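Local coordinates for protein acyl-CoA dehydrogenase FadE3 (Mycobacterium smegmatis, PDB 4IV6) that is a tetrameric flavoprotein of the acyl-CoA dehydrogenase family and binds dihydroflavine-adenine dinucleotide, at residues E262-Y267 and N286-M291; G255-A260 and E328-I333. All coordinates share one frame; numbering follows the deposited sequence.

How the contacts relate
Both contacts lie in the helical C-terminal domain of the acyl-CoA dehydrogenase fold and share helix 234-270. Contact 2 joins its residues 255-260 to 328-333 of helix 316-340; a little further along, contact 1 joins 262-267 to 286-291 of helix 282-310, the next long helix in the chain. Contact 1 is therefore nested inside the loop that contact 2 closes. Their centres are about 11 Å apart. Helix 234-270 thus packs on both other helices, which themselves meet where Ile-333 CD1 lies 3.4 Å from Met-291 O. Contact 1 is the one nearer a bound dihydroflavine-adenine dinucleotide, with the side chain of Leu-288 about 9 Å from it.

Contact 1 of 2, residues E262-Y267 and N286-M291; sequences EDALRY and NMLADM
In the helical bundle of the C-terminal domain, two consecutive long helices, 234-270 and 282-310, meet through Ala-264 and Leu-265 on one side and Leu-288 and Met-291 on the other. The segment axes run nearly antiparallel, at 150°, and come no closer than 10.6 Å, a spacing bridged mainly by the longer side chains of 286-291. Leu-288 contributes most of the buried surface on its side. Its CG stands anti to the carbonyl carbon (chi1 -65°), and Leu-288 CD2 ends on the backbone of 262-267, 3.9 Å from Leu-265 CA and 4.0 Å from Ala-264 C. On the other branch, Leu-288 CD1 meets Leu-265 CD1 methyl to methyl at 4.2 Å. This is the antiparallel pairing of successive helices in the acyl-CoA dehydrogenase C-terminal domain, with the two-stranded hairpin 272-273 and 276-277 in the connection between them. One turn further along 286-291, the chain of Met-291 bends at its last torsion (chi3 77°) and lays its terminal methyl CE 3.8 Å from Ala-264 CB. No hydrogen bond crosses, and all four touching residues are buried. Ala-264 also packs on Ala-337 of helix 316-340, while Leu-288 touches Trp-279 in the connecting loop. Ala-289, next to Leu-288 on helix 282-310, packs on Ile-376 of a second subunit.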
# COMPACT_ATOMS: atom_id res chain seq x y z
N GLU B 262 -12.04 11.46 -13.67
CA GLU B 262 -12.70 11.74 -14.95
C GLU B 262 -11.72 11.84 -16.12
O GLU B 262 -11.96 11.25 -17.19
CB GLU B 262 -13.53 13.03 -14.89
CG GLU B 262 -14.79 12.89 -14.08
CD GLU B 262 -15.51 14.21 -13.83
OE1 GLU B 262 -15.32 15.18 -14.56
OE2 GLU B 262 -16.27 14.28 -12.87
N ASP B 263 -10.62 12.57 -15.93
CA ASP B 263 -9.63 12.75 -16.99
C ASP B 263 -8.98 11.42 -17.37
O ASP B 263 -8.80 11.12 -18.54
CB ASP B 263 -8.54 13.75 -16.60
CG ASP B 263 -9.01 15.19 -16.64
OD1 ASP B 263 -10.21 15.44 -16.96
OD2 ASP B 263 -8.18 16.10 -16.33
N ALA B 264 -8.63 10.63 -16.37
CA ALA B 264 -8.01 9.34 -16.60
C ALA B 264 -8.95 8.38 -17.35
O ALA B 264 -8.55 7.72 -18.30
CB ALA B 264 -7.59 8.74 -15.28
N LEU B 265 -10.21 8.34 -16.95
CA LEU B 265 -11.17 7.44 -17.59
C LEU B 265 -11.43 7.84 -19.02
O LEU B 265 -11.44 6.99 -19.91
CB LEU B 265 -12.48 7.46 -16.83
CG LEU B 265 -13.60 6.57 -17.36
CD1 LEU B 265 -13.18 5.11 -17.43
CD2 LEU B 265 -14.80 6.71 -16.44
N ARG B 266 -11.60 9.14 -19.25
CA ARG B 266 -11.76 9.65 -20.60
C ARG B 266 -10.53 9.36 -21.44
O ARG B 266 -10.63 8.82 -22.54
CB ARG B 266 -12.01 11.15 -20.61
CG ARG B 266 -11.99 11.75 -22.01
CD ARG B 266 -12.32 13.26 -22.03
NE ARG B 266 -11.51 14.01 -21.07
CZ ARG B 266 -10.17 14.19 -21.13
NH1 ARG B 266 -9.42 13.68 -22.13
NH2 ARG B 266 -9.58 14.89 -20.18
N TYR B 267 -9.34 9.72 -20.94
CA TYR B 267 -8.13 9.47 -21.71
C TYR B 267 -7.98 7.99 -22.07
O TYR B 267 -7.54 7.68 -23.16
CB TYR B 267 -6.88 9.92 -20.95
CG TYR B 267 -5.64 9.93 -21.80
CD1 TYR B 267 -5.44 10.93 -22.76
CD2 TYR B 267 -4.67 8.96 -21.64
CE1 TYR B 267 -4.29 10.95 -23.56
CE2 TYR B 267 -3.51 8.96 -22.42
CZ TYR B 267 -3.32 9.95 -23.39
OH TYR B 267 -2.15 9.93 -24.13
N ASN B 286 -7.36 -1.99 -14.35
CA ASN B 286 -7.28 -2.23 -12.92
C ASN B 286 -7.09 -0.95 -12.14
O ASN B 286 -7.67 -0.77 -11.05
CB ASN B 286 -6.14 -3.21 -12.62
CG ASN B 286 -6.42 -4.62 -13.11
OD1 ASN B 286 -7.53 -4.95 -13.53
ND2 ASN B 286 -5.38 -5.44 -13.11
N MET B 287 -6.25 -0.06 -12.65
CA MET B 287 -6.07 1.24 -11.99
C MET B 287 -7.40 1.98 -11.99
O MET B 287 -7.78 2.55 -10.98
CB MET B 287 -4.99 2.10 -12.66
CG MET B 287 -3.58 1.72 -12.28
SD MET B 287 -2.36 2.91 -12.95
CE MET B 287 -2.38 2.60 -14.70
N LEU B 288 -8.10 2.00 -13.13
CA LEU B 288 -9.40 2.70 -13.19
C LEU B 288 -10.39 2.12 -12.18
O LEU B 288 -11.14 2.85 -11.53
CB LEU B 288 -9.98 2.63 -14.60
CG LEU B 288 -9.12 3.39 -15.61
CD1 LEU B 288 -9.53 2.99 -17.02
CD2 LEU B 288 -9.21 4.90 -15.37
N ALA B 289 -10.45 0.79 -12.10
CA ALA B 289 -11.37 0.13 -11.18
C ALA B 289 -11.05 0.50 -9.73
O ALA B 289 -11.95 0.79 -8.95
CB ALA B 289 -11.34 -1.39 -11.36
N ASP B 290 -9.76 0.50 -9.39
CA ASP B 290 -9.33 0.83 -8.03
C ASP B 290 -9.62 2.29 -7.72
O ASP B 290 -10.15 2.60 -6.66
CB ASP B 290 -7.85 0.52 -7.82
CG ASP B 290 -7.60 -0.94 -7.64
OD1 ASP B 290 -8.57 -1.68 -7.35
OD2 ASP B 290 -6.45 -1.38 -7.82
N MET B 291 -9.33 3.17 -8.67
CA MET B 291 -9.59 4.60 -8.53
C MET B 291 -11.09 4.88 -8.30
O MET B 291 -11.49 5.62 -7.38
CB MET B 291 -9.08 5.37 -9.77
CG MET B 291 -7.57 5.33 -9.95
SD MET B 291 -7.03 5.66 -11.66
CE MET B 291 -7.24 7.41 -11.70

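Contact 2 of 2, residues G255-A260 and E328-I333; sequences GVARAA and ETAMQI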
# COMPACT_ATOMS: atom_id res chain seq x y z
N GLY B 255 -13.35 16.30 -4.67
CA GLY B 255 -13.53 17.09 -5.88
C GLY B 255 -12.32 16.97 -6.77
O GLY B 255 -12.45 16.71 -7.97
N VAL B 256 -11.13 17.10 -6.17
CA VAL B 256 -9.88 16.92 -6.91
C VAL B 256 -9.78 15.48 -7.46
O VAL B 256 -9.45 15.26 -8.62
CB VAL B 256 -8.64 17.29 -6.07
CG1 VAL B 256 -7.37 16.90 -6.79
CG2 VAL B 256 -8.62 18.79 -5.82
N ALA B 257 -10.13 14.50 -6.62
CA ALA B 257 -10.22 13.11 -7.06
C ALA B 257 -11.18 12.90 -8.23
O ALA B 257 -10.84 12.15 -9.17
CB ALA B 257 -10.60 12.22 -5.90
N ARG B 258 -12.35 13.55 -8.20
CA ARG B 258 -13.34 13.40 -9.28
C ARG B 258 -12.71 13.89 -10.57
O ARG B 258 -12.84 13.26 -11.60
CB ARG B 258 -14.64 14.16 -9.02
CG ARG B 258 -15.64 13.43 -8.12
CD ARG B 258 -16.86 14.30 -7.83
NE ARG B 258 -17.55 14.58 -9.08
CZ ARG B 258 -18.48 15.51 -9.25
NH1 ARG B 258 -18.87 16.26 -8.25
NH2 ARG B 258 -18.99 15.71 -10.45
N ALA B 259 -11.99 15.00 -10.48
CA ALA B 259 -11.37 15.61 -11.68
C ALA B 259 -10.28 14.70 -12.26
O ALA B 259 -10.23 14.46 -13.45
CB ALA B 259 -10.81 16.99 -11.37
N ALA B 260 -9.39 14.20 -11.40
CA ALA B 260 -8.33 13.33 -11.86
C ALA B 260 -8.89 12.02 -12.46
O ALA B 260 -8.49 11.59 -13.53
CB ALA B 260 -7.38 13.03 -10.71
N GLU B 328 -6.15 11.16 1.51
CA GLU B 328 -5.22 10.09 1.11
C GLU B 328 -5.67 9.50 -0.23
O GLU B 328 -4.85 9.27 -1.13
CB GLU B 328 -5.15 8.99 2.17
CG GLU B 328 -4.50 9.42 3.47
CD GLU B 328 -3.04 9.79 3.33
OE1 GLU B 328 -2.34 9.23 2.47
OE2 GLU B 328 -2.55 10.65 4.08
N THR B 329 -6.99 9.29 -0.37
CA THR B 329 -7.56 8.78 -1.60
C THR B 329 -7.28 9.72 -2.78
O THR B 329 -6.89 9.26 -3.85
CB THR B 329 -9.08 8.54 -1.48
OG1 THR B 329 -9.30 7.44 -0.59
CG2 THR B 329 -9.70 8.15 -2.81
N ALA B 330 -7.48 11.03 -2.60
CA ALA B 330 -7.23 11.97 -3.70
C ALA B 330 -5.78 11.94 -4.18
O ALA B 330 -5.52 12.02 -5.37
CB ALA B 330 -7.66 13.40 -3.34
N MET B 331 -4.83 11.84 -3.24
CA MET B 331 -3.40 11.73 -3.59
C MET B 331 -3.12 10.46 -4.40
O MET B 331 -2.42 10.51 -5.42
CB MET B 331 -2.55 11.75 -2.32
CG MET B 331 -1.06 11.72 -2.54
SD MET B 331 -0.41 13.26 -3.25
CE MET B 331 -0.34 13.00 -5.01
N GLN B 332 -3.71 9.34 -3.97
CA GLN B 332 -3.54 8.07 -4.71
C GLN B 332 -4.11 8.15 -6.12
O GLN B 332 -3.46 7.76 -7.11
CB GLN B 332 -4.21 6.94 -3.95
CG GLN B 332 -3.52 6.64 -2.62
CD GLN B 332 -4.35 5.79 -1.65
OE1 GLN B 332 -5.40 5.23 -1.98
NE2 GLN B 332 -3.88 5.75 -0.42
N ILE B 333 -5.33 8.70 -6.22
CA ILE B 333 -5.99 8.83 -7.50
C ILE B 333 -5.23 9.81 -8.40
O ILE B 333 -5.11 9.56 -9.63
CB ILE B 333 -7.48 9.20 -7.33
CG1 ILE B 333 -8.22 8.01 -6.72
CG2 ILE B 333 -8.11 9.61 -8.65
CD1 ILE B 333 -9.67 8.32 -6.36
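With CG1 of Ile-333 anti to the carbonyl carbon (chi1 -69°) and CD1 extended beyond it (chi2 174°), the side chain presents two separate methyl groups to helix 234-270. Here two nearly parallel helices of the C-terminal bundle, 234-270 and 316-340, pack closely: their segment axes cross at 20° and approach to 8.6 Å. Small residues permit this spacing. Ala-257 and Ala-330 are the pair whose CA atoms lie nearest across the segments, 4.6 Å apart, and Ala-257 CB rests 4.0 Å from Ala-330 CA, so a methyl lies almost directly against the opposing main chain. Ile-333, one turn on from Ala-330, fills the interface beside this pair: its CD1 branch comes to 4.0 Å from Ala-257 CB. The buried side chains meet only through apolar groups, and no hydrogen bond crosses. Helix 282-310 covers the contact through Leu-295, which touches both Ala-257 and Ile-333, while Tyr-355 of helix 352-364 packs on Ala-260. Away from the interface, Arg-258 forms salt bridges with Glu-76 and Glu-77. The CG2 methyl of Ile-333 packs onto helix 234-270, 3.8 Å from Ala-257 O and 4.1 Å from Ala-260 CB.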